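Long-range contacts in endo alpha-1,4 polygalactosaminidase (Neosartorya fumigata, PDB 6OJ1), which cleaves alpha-1,4-linked galactosamine polymers from within the chain as an endo-acting glycoside hydrolase of family GH114 and thereby disrupts microbial biofilms: residues Asp99-Ser104 with Gln128-Arg133; Glu92-Asp97 with Pro114-Leu119. All blocks are in the same frame, centred on the assembly; numbering follows the deposited sequence.

Interaction 1 of 2, residues Asp99-Ser104 with Gln128-Arg133. With EDO (1,2-ethanediol), chain G.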
loop_
_atom_site.group_PDB
_atom_site.type_symbol
_atom_site.label_atom_id
_atom_site.label_comp_id
_atom_site.label_asym_id
_atom_site.label_seq_id
_atom_site.Cartn_x
_atom_site.Cartn_y
_atom_site.Cartn_z
ATOM N N ASP A 99 -8.641 -3.196 -19.894
ATOM C CA ASP A 99 -9.612 -2.796 -20.909
ATOM C C ASP A 99 -10.962 -2.398 -20.320
ATOM O O ASP A 99 -11.820 -1.904 -21.064
ATOM C CB ASP A 99 -9.793 -3.908 -21.923
ATOM C CG ASP A 99 -8.534 -4.157 -22.734
ATOM O OD1 ASP A 99 -8.002 -3.193 -23.330
ATOM O OD2 ASP A 99 -8.056 -5.299 -22.741
ATOM N N LYS A 100 -11.167 -2.586 -19.015
ATOM C CA LYS A 100 -12.397 -2.096 -18.395
ATOM C C LYS A 100 -12.432 -0.581 -18.313
ATOM O O LYS A 100 -13.523 0.009 -18.252
ATOM C CB LYS A 100 -12.551 -2.666 -16.988
ATOM C CG LYS A 100 -12.727 -4.198 -16.952
ATOM C CD LYS A 100 -12.785 -4.692 -15.499
ATOM C CE LYS A 100 -13.106 -6.188 -15.409
ATOM N NZ LYS A 100 -13.151 -6.650 -13.981
ATOM N N PHE A 101 -11.260 0.060 -18.249
ATOM C CA PHE A 101 -11.204 1.506 -18.060
ATOM C C PHE A 101 -11.627 2.250 -19.323
ATOM O O PHE A 101 -11.284 1.860 -20.444
ATOM C CB PHE A 101 -9.792 1.931 -17.661
ATOM C CG PHE A 101 -9.366 1.431 -16.320
ATOM C CD1 PHE A 101 -8.803 0.171 -16.180
ATOM C CD2 PHE A 101 -9.522 2.229 -15.193
ATOM C CE1 PHE A 101 -8.411 -0.290 -14.925
ATOM C CE2 PHE A 101 -9.133 1.779 -13.936
ATOM C CZ PHE A 101 -8.574 0.520 -13.805
ATOM N N LYS A 102 -12.374 3.337 -19.134
ATOM C CA LYS A 102 -12.801 4.173 -20.246
ATOM C C LYS A 102 -11.826 5.324 -20.439
ATOM O O LYS A 102 -11.109 5.713 -19.515
ATOM C CB LYS A 102 -14.213 4.728 -20.007
ATOM C CG LYS A 102 -15.299 3.649 -19.890
ATOM C CD LYS A 102 -16.624 4.313 -19.461
ATOM C CE LYS A 102 -17.782 3.323 -19.401
ATOM N NZ LYS A 102 -19.063 4.048 -19.127
ATOM N N ASP A 103 -11.841 5.896 -21.649
ATOM C CA ASP A 103 -11.004 7.059 -21.923
ATOM C C ASP A 103 -11.263 8.165 -20.913
ATOM O O ASP A 103 -10.324 8.810 -20.432
ATOM C CB ASP A 103 -11.223 7.561 -23.357
ATOM C CG ASP A 103 -12.655 8.041 -23.622
ATOM O OD1 ASP A 103 -13.572 7.681 -22.855
ATOM O OD2 ASP A 103 -12.860 8.778 -24.615
ATOM N N SER A 104 -12.529 8.357 -20.530
ATOM C CA SER A 104 -12.886 9.407 -19.582
ATOM C C SER A 104 -12.449 9.099 -18.155
ATOM O O SER A 104 -12.510 9.994 -17.309
ATOM C CB SER A 104 -14.400 9.652 -19.633
ATOM O OG SER A 104 -15.101 8.423 -19.474
ATOM N N GLN A 128 -16.347 0.773 -9.761
ATOM C CA GLN A 128 -16.784 -0.601 -9.998
ATOM C C GLN A 128 -15.598 -1.508 -10.317
ATOM O O GLN A 128 -15.580 -2.667 -9.898
ATOM C CB GLN A 128 -17.823 -0.667 -11.117
ATOM C CG GLN A 128 -18.412 -2.075 -11.328
ATOM C CD GLN A 128 -19.071 -2.645 -10.078
ATOM O OE1 GLN A 128 -20.007 -2.056 -9.539
ATOM N NE2 GLN A 128 -18.585 -3.798 -9.616
ATOM N N ILE A 129 -14.610 -1.008 -11.063
ATOM C CA ILE A 129 -13.410 -1.809 -11.314
ATOM C C ILE A 129 -12.714 -2.136 -9.998
ATOM O O ILE A 129 -12.249 -3.266 -9.786
ATOM C CB ILE A 129 -12.462 -1.081 -12.290
ATOM C CG1 ILE A 129 -13.093 -0.988 -13.685
ATOM C CG2 ILE A 129 -11.072 -1.799 -12.364
ATOM C CD1 ILE A 129 -12.383 0.028 -14.584
ATOM N N MET A 130 -12.631 -1.157 -9.087
ATOM C CA MET A 130 -11.989 -1.432 -7.804
ATOM C C MET A 130 -12.792 -2.427 -6.979
ATOM O O MET A 130 -12.199 -3.228 -6.242
ATOM C CB MET A 130 -11.761 -0.140 -7.012
ATOM C CG MET A 130 -10.843 0.843 -7.759
ATOM S SD MET A 130 -9.355 0.051 -8.428
ATOM C CE MET A 130 -8.937 1.167 -9.784
ATOM N N LEU A 131 -14.124 -2.399 -7.080
ATOM C CA LEU A 131 -14.917 -3.442 -6.433
ATOM C C LEU A 131 -14.621 -4.805 -7.032
ATOM O O LEU A 131 -14.541 -5.798 -6.304
ATOM C CB LEU A 131 -16.411 -3.145 -6.551
ATOM C CG LEU A 131 -16.932 -1.929 -5.795
ATOM C CD1 LEU A 131 -18.412 -1.784 -6.065
ATOM C CD2 LEU A 131 -16.663 -2.092 -4.302
ATOM N N ASP A 132 -14.472 -4.876 -8.361
ATOM C CA ASP A 132 -14.080 -6.140 -8.995
ATOM C C ASP A 132 -12.718 -6.620 -8.481
ATOM O O ASP A 132 -12.512 -7.824 -8.266
ATOM C CB ASP A 132 -14.020 -5.989 -10.519
ATOM C CG ASP A 132 -15.373 -5.733 -11.167
ATOM O OD1 ASP A 132 -16.421 -5.823 -10.495
ATOM O OD2 ASP A 132 -15.370 -5.417 -12.380
ATOM N N ARG A 133 -11.768 -5.693 -8.299
ATOM C CA ARG A 133 -10.451 -6.071 -7.796
ATOM C C ARG A 133 -10.530 -6.522 -6.345
ATOM O O ARG A 133 -9.834 -7.466 -5.954
ATOM C CB ARG A 133 -9.465 -4.908 -7.955
ATOM C CG ARG A 133 -9.047 -4.674 -9.426
ATOM C CD ARG A 133 -8.170 -3.427 -9.597
ATOM N NE ARG A 133 -7.734 -3.269 -10.984
ATOM C CZ ARG A 133 -6.821 -2.388 -11.390
ATOM N NH1 ARG A 133 -6.258 -1.544 -10.526
ATOM N NH2 ARG A 133 -6.478 -2.342 -12.677
HETATM C C1 EDO G . -10.725 -8.761 -12.204
HETATM O O1 EDO G . -9.833 -8.785 -13.321
HETATM C C2 EDO G . -10.546 -7.433 -11.493
HETATM O O2 EDO G . -11.006 -6.368 -12.335
#

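Interaction 2 of 2, residues Glu92-Asp97 with Pro114-Leu119. With EDO (1,2-ethanediol), chain G.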
loop_
_atom_site.group_PDB
_atom_site.type_symbol
_atom_site.label_atom_id
_atom_site.label_comp_id
_atom_site.label_asym_id
_atom_site.label_seq_id
_atom_site.Cartn_x
_atom_site.Cartn_y
_atom_site.Cartn_z
ATOM N N GLU A 92 -2.818 1.101 -14.834
ATOM C CA GLU A 92 -1.595 0.385 -15.181
ATOM C C GLU A 92 -1.880 -0.428 -16.429
ATOM O O GLU A 92 -2.750 -1.302 -16.400
ATOM C CB GLU A 92 -1.162 -0.553 -14.048
ATOM C CG GLU A 92 -0.956 0.123 -12.704
ATOM C CD GLU A 92 -1.062 -0.855 -11.548
ATOM O OE1 GLU A 92 -2.114 -1.502 -11.398
ATOM O OE2 GLU A 92 -0.081 -0.975 -10.788
ATOM N N ASN A 93 -1.156 -0.149 -17.518
ATOM C CA ASN A 93 -1.541 -0.726 -18.800
ATOM C C ASN A 93 -1.139 -2.186 -18.947
ATOM O O ASN A 93 -1.370 -2.767 -20.015
ATOM C CB ASN A 93 -0.977 0.097 -19.970
ATOM C CG ASN A 93 0.532 -0.069 -20.166
ATOM O OD1 ASN A 93 1.222 -0.770 -19.415
ATOM N ND2 ASN A 93 1.049 0.589 -21.196
ATOM N N TRP A 94 -0.561 -2.797 -17.918
ATOM C CA TRP A 94 -0.214 -4.213 -17.997
ATOM C C TRP A 94 -1.169 -5.118 -17.227
ATOM O O TRP A 94 -0.948 -6.334 -17.194
ATOM C CB TRP A 94 1.215 -4.440 -17.502
ATOM C CG TRP A 94 1.458 -4.061 -16.076
ATOM C CD1 TRP A 94 1.461 -4.896 -14.992
ATOM C CD2 TRP A 94 1.765 -2.752 -15.574
ATOM N NE1 TRP A 94 1.741 -4.184 -13.849
ATOM C CE2 TRP A 94 1.938 -2.870 -14.181
ATOM C CE3 TRP A 94 1.903 -1.492 -16.167
ATOM C CZ2 TRP A 94 2.243 -1.773 -13.369
ATOM C CZ3 TRP A 94 2.202 -0.399 -15.357
ATOM C CH2 TRP A 94 2.372 -0.551 -13.973
ATOM N N ARG A 95 -2.241 -4.574 -16.648
ATOM C CA ARG A 95 -3.114 -5.419 -15.847
ATOM C C ARG A 95 -4.127 -6.137 -16.737
ATOM O O ARG A 95 -4.481 -5.643 -17.811
ATOM C CB ARG A 95 -3.858 -4.605 -14.794
ATOM C CG ARG A 95 -2.949 -3.871 -13.815
ATOM C CD ARG A 95 -1.981 -4.835 -13.138
ATOM N NE ARG A 95 -1.283 -4.156 -12.066
ATOM C CZ ARG A 95 -0.448 -4.748 -11.220
ATOM N NH1 ARG A 95 0.137 -4.026 -10.272
ATOM N NH2 ARG A 95 -0.203 -6.051 -11.325
ATOM N N PRO A 96 -4.590 -7.320 -16.322
ATOM C CA PRO A 96 -5.518 -8.080 -17.175
ATOM C C PRO A 96 -6.901 -7.468 -17.268
ATOM O O PRO A 96 -7.664 -7.861 -18.161
ATOM C CB PRO A 96 -5.556 -9.468 -16.516
ATOM C CG PRO A 96 -5.004 -9.275 -15.139
ATOM C CD PRO A 96 -4.030 -8.142 -15.232
ATOM N N ASP A 97 -7.240 -6.510 -16.399
ATOM C CA ASP A 97 -8.505 -5.793 -16.478
ATOM C C ASP A 97 -8.335 -4.386 -17.024
ATOM O O ASP A 97 -9.237 -3.553 -16.859
ATOM C CB ASP A 97 -9.201 -5.752 -15.110
ATOM C CG ASP A 97 -8.404 -4.984 -14.039
ATOM O OD1 ASP A 97 -7.277 -4.517 -14.311
ATOM O OD2 ASP A 97 -8.911 -4.844 -12.900
ATOM N N PRO A 114 2.948 6.921 -20.639
ATOM C CA PRO A 114 1.493 6.705 -20.719
ATOM C C PRO A 114 1.047 5.360 -20.188
ATOM O O PRO A 114 -0.165 5.129 -20.076
ATOM C CB PRO A 114 1.194 6.828 -22.223
ATOM C CG PRO A 114 2.436 7.422 -22.836
ATOM C CD PRO A 114 3.569 6.981 -21.971
ATOM N N GLY A 115 1.980 4.464 -19.871
ATOM C CA GLY A 115 1.599 3.182 -19.314
ATOM C C GLY A 115 1.030 3.252 -17.914
ATOM O O GLY A 115 0.461 2.255 -17.448
ATOM N N GLU A 116 1.180 4.390 -17.230
ATOM C CA GLU A 116 0.540 4.571 -15.935
ATOM C C GLU A 116 -0.024 5.982 -15.850
ATOM O O GLU A 116 0.712 6.957 -16.039
ATOM C CB GLU A 116 1.503 4.317 -14.773
ATOM C CG GLU A 116 0.752 4.062 -13.498
ATOM C CD GLU A 116 1.583 3.447 -12.397
ATOM O OE1 GLU A 116 1.006 3.190 -11.318
ATOM O OE2 GLU A 116 2.793 3.217 -12.605
ATOM N N LYS A 117 -1.323 6.069 -15.565
ATOM C CA LYS A 117 -2.071 7.320 -15.591
ATOM C C LYS A 117 -2.938 7.464 -14.346
ATOM O O LYS A 117 -3.461 6.484 -13.814
ATOM C CB LYS A 117 -2.979 7.402 -16.830
ATOM C CG LYS A 117 -2.254 7.418 -18.161
ATOM C CD LYS A 117 -3.246 7.582 -19.301
ATOM C CE LYS A 117 -2.558 7.461 -20.661
ATOM N NZ LYS A 117 -1.688 8.635 -20.938
ATOM N N TRP A 118 -3.128 8.717 -13.912
ATOM C CA TRP A 118 -4.030 9.001 -12.806
ATOM C C TRP A 118 -5.473 8.656 -13.181
ATOM O O TRP A 118 -5.895 8.842 -14.322
ATOM C CB TRP A 118 -3.908 10.481 -12.406
ATOM C CG TRP A 118 -2.587 10.783 -11.753
ATOM C CD1 TRP A 118 -1.528 11.468 -12.294
ATOM C CD2 TRP A 118 -2.170 10.359 -10.453
ATOM N NE1 TRP A 118 -0.484 11.518 -11.390
ATOM C CE2 TRP A 118 -0.856 10.842 -10.254
ATOM C CE3 TRP A 118 -2.787 9.624 -9.426
ATOM C CZ2 TRP A 118 -0.149 10.618 -9.072
ATOM C CZ3 TRP A 118 -2.078 9.397 -8.250
ATOM C CH2 TRP A 118 -0.769 9.891 -8.086
ATOM N N LEU A 119 -6.231 8.139 -12.212
ATOM C CA LEU A 119 -7.634 7.802 -12.422
ATOM C C LEU A 119 -8.551 8.876 -11.857
ATOM O O LEU A 119 -8.250 9.505 -10.840
ATOM C CB LEU A 119 -7.987 6.480 -11.753
ATOM C CG LEU A 119 -7.293 5.270 -12.371
ATOM C CD1 LEU A 119 -7.616 4.033 -11.537
ATOM C CD2 LEU A 119 -7.725 5.131 -13.825
HETATM C C1 EDO G . -10.725 -8.761 -12.204
HETATM O O1 EDO G . -9.833 -8.785 -13.321
HETATM C C2 EDO G . -10.546 -7.433 -11.493
HETATM O O2 EDO G . -11.006 -6.368 -12.335
HETATM O O HOH W 1 -1.003 3.057 -21.896
#

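Interaction 1 of 2, residues Asp99-Ser104 with Gln128-Arg133
Ile129 sets its CD1 methyl squarely on the ring of Phe101, 3.6 Å from the ring centroid and only 8° off the ring normal, a CH-pi contact centred on the face. Its other branch, CG2, reaches the far end of the same ring at CZ. Around the edge the partners change: the NH2 of Arg133 lies in the ring plane, 3.6 Å from Phe101 CE1, with the guanidinium turned 68° to the ring and offering its face to CZ, so this is not a flat stack. The Met130 methyl CE also meets the ring edge near CZ. Arg133 NE is held in a salt bridge by Asp97. Beside the ring, Lys100 covers Ile129 with its CB, 3.6 Å from CD1. The Lys100 side chain then runs fully extended, chi2 to chi4 all near 180°, and its NZ forms a 3.0 Å salt bridge to Asp132 OD2, met on the anti side and somewhat out of the carboxylate plane, and a 2.7 Å hydrogen bond to O2 of a bound 1,2-ethanediol. Asp132 OD1 accepts from Gln128 NE2, one turn back. The contact lays the loop between strands 90-92 and 106-109 on helix 124-140, with strand 116-119 packed alongside, while Met130 continues inward to strand 81-87 and helix 163-179.

Interaction 2 of 2, residues Glu92-Asp97 with Pro114-Leu119
Asn93 and Gly115 make the direct backbone link, a hydrogen bond of 2.9 Å from Asn93 N to Gly115 O. The same carbonyl oxygen also receives a CA-H...O contact from Glu92 CA at 3.6 Å. Next to this link, Glu92 and Glu116 form an antiparallel, non-hydrogen-bonded pair. A second polar connection runs through a water, which accepts from Asn93 ND2 and donates to Pro114 O.

Among the packing contacts, the Asn93 amide lies against the glycine, with ND2 3.3 Å from Gly115 CA. Asn93 CG sits between the backbone N and the carbonyl carbon (chi1 73°), close to Gly115 CA. Trp94 brings the far rim of its indole to Gly115 and the start of strand 116-119: CZ3 approaches Gly115 O, and CH2 has Glu116 OE2 at its edge, 4.0 Å away, with the carboxylate plane almost perpendicular to the ring. Glu92 CB lies under one indole face, toward the rim.

Glu92 and Glu116 run side by side in the same direction, with OE2 of Glu92 4.3 Å from OE1 of Glu116, a close approach of like charges. Arg95, which grips Glu92 side-on, NE to OE1 at 2.9 Å and NH1 to OE2 at 3.1 Å, probably offsets part of this. Both oxygens are approached from above the carboxylate plane, and Trp94 NE1 covers the centre of the guanidinium face. Arg95 NH1 also bridges to Asp63, while Glu116 OE1 bonds to Ser90 OG.

Glu92 to Arg95 form a type I beta turn where strand 90-92 ends, leading the chain off the edge of a small three-stranded antiparallel sheet, an addition to the (beta/alpha)-barrel between strand 81-87 and helix 124-140.

How the interactions relate
Interactions 1 and 2 lie with their centres about 10 Å apart and cross along the chain: the loop after strand 90-92 supplies 92-97 and then 99-104, while strand 116-119 leads on to helix 124-140. They are joined directly by the salt bridge from Arg133 NE to Asp97 OD2, 2.7 Å long. Leu119 CD1 adds an apolar joint, 3.6 Å from both Phe101 CE2 and Met130 CE. A 1,2-ethanediol molecule, presumably picked up from the crystallisation solution, spans the two, its O2 accepting from Lys100 NZ and donating to Asp97 OD2. Together the contacts tie the small antiparallel sheet to a helix of the barrel.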